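Local coordinates for DUF4393 domain-containing protein (Alcanivorax borkumensis, PDB 3H35), which is of unknown function but belongs to the Abi-alpha family and may take part in abortive infection, a bacterial defence against phage, at the S,R meso-tartaric acid site. Numbering follows the deposited sequence. Chains: chain A/B, uncharacterized protein ABO_0056.

The S,R meso-tartaric acid site. Residues chain A 82; chain B 81, 84, 156-158. With SRT (S,R meso-tartaric acid), chain C.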
# COMPACT_ATOMS: atom_id res chain seq x y z
N PHE A 82 -12.12 2.87 16.52
CA PHE A 82 -12.77 2.03 15.51
C PHE A 82 -12.13 2.09 14.13
O PHE A 82 -12.69 1.55 13.20
CB PHE A 82 -14.27 2.35 15.41
CG PHE A 82 -15.00 2.26 16.71
CD1 PHE A 82 -14.58 1.39 17.72
CD2 PHE A 82 -16.13 3.03 16.93
CE1 PHE A 82 -15.27 1.32 18.92
CE2 PHE A 82 -16.82 2.95 18.12
CZ PHE A 82 -16.39 2.10 19.12
N ARG B 81 -14.41 -4.16 14.87
CA ARG B 81 -14.23 -2.71 15.07
C ARG B 81 -13.08 -2.36 16.01
O ARG B 81 -12.56 -1.27 15.92
CB ARG B 81 -15.53 -2.06 15.60
CG ARG B 81 -15.78 -2.28 17.11
CD ARG B 81 -17.06 -1.52 17.62
NE ARG B 81 -18.19 -2.14 16.95
CZ ARG B 81 -18.96 -3.08 17.47
NH1 ARG B 81 -19.89 -3.60 16.69
NH2 ARG B 81 -18.84 -3.50 18.74
N ARG B 84 -9.41 -3.89 13.43
CA ARG B 84 -9.91 -3.90 12.06
C ARG B 84 -9.07 -4.70 11.11
O ARG B 84 -9.60 -5.25 10.16
CB ARG B 84 -10.02 -2.48 11.56
CG ARG B 84 -11.13 -1.70 12.27
CD ARG B 84 -12.54 -1.94 11.70
NE ARG B 84 -13.39 -0.81 12.11
CZ ARG B 84 -14.72 -0.79 12.08
NH1 ARG B 84 -15.40 -1.83 11.60
NH2 ARG B 84 -15.36 0.31 12.50
N SER B 156 -15.76 -6.60 9.08
CA SER B 156 -16.60 -5.50 9.52
C SER B 156 -16.69 -4.39 8.44
O SER B 156 -15.87 -4.33 7.51
CB SER B 156 -16.06 -4.91 10.84
OG SER B 156 -14.76 -4.34 10.64
N ILE B 157 -17.69 -3.55 8.58
CA ILE B 157 -17.96 -2.44 7.67
C ILE B 157 -17.71 -1.18 8.46
O ILE B 157 -18.15 -1.08 9.62
CB ILE B 157 -19.41 -2.39 7.22
CG1 ILE B 157 -19.84 -3.71 6.58
CG2 ILE B 157 -19.60 -1.27 6.24
CD1 ILE B 157 -21.38 -3.79 6.30
N ARG B 158 -17.00 -0.24 7.87
CA ARG B 158 -16.87 1.08 8.44
C ARG B 158 -17.31 2.15 7.44
O ARG B 158 -16.90 2.14 6.24
CB ARG B 158 -15.46 1.33 8.91
CG ARG B 158 -15.31 2.60 9.72
CD ARG B 158 -13.94 2.66 10.30
NE ARG B 158 -13.75 3.83 11.13
CZ ARG B 158 -12.89 4.82 10.87
NH1 ARG B 158 -12.80 5.84 11.71
NH2 ARG B 158 -12.13 4.82 9.77
O1 SRT C . -17.96 2.79 13.90
O11 SRT C . -20.00 2.44 13.10
C1 SRT C . -18.95 2.06 13.70
C2 SRT C . -18.88 0.62 14.20
O2 SRT C . -17.96 0.46 15.28
C3 SRT C . -18.32 -0.32 13.17
O3 SRT C . -18.39 0.23 11.83
C4 SRT C . -18.87 -1.72 13.26
O4 SRT C . -19.64 -2.09 14.19
O41 SRT C . -18.43 -2.48 12.38
O HOH W 1 -16.02 3.66 12.88
O HOH W 2 -19.61 -4.23 10.74
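B:Arg81 bends its chain about the CG–CD bond (chi3 65°) so that its guanidinium meets one carboxylate of the meso-tartaric acid side-on. NE and NH1 both point at the same oxygen, SRT O4, which lies almost in the guanidinium plane; the NH1 to O4 salt bridge measures 2.9 Å. The same chain lies alongside A:Phe82 of the neighbouring chain, its CD 3.6 Å above one face of the ring and toward the rim, while the ligand hydroxyl O2 sits over the rim of that face. Ring and guanidinium are turned 75° apart, so they do not stack.

B:Arg84, folded at chi2 (-82°), shows how one guanidinium can serve both ligand and interface. Its NE and NH2 converge on the backbone carbonyl O of A:Phe82, the NE bond being 2.7 Å long and NH2 approaching along a lone pair. NH1 bonds B:Ser156 OG at 2.8 Å and forms a longer salt bridge, 3.2 Å, to carboxylate oxygen SRT O41. With these partners around its edge, and B:Arg158 CB and B:Arg81 CA on opposite faces, the group is held against rotation. The ligand hydroxyl O3 donates to the carbonyl O of B:Ile157 over 2.6 Å, and a water links SRT O41 to B:Ile157 N.

The tartrate may well come from crystallisation; the arginines suggest a place that could hold an anion, and B:Arg84 bonds across a chain contact that may not be biological.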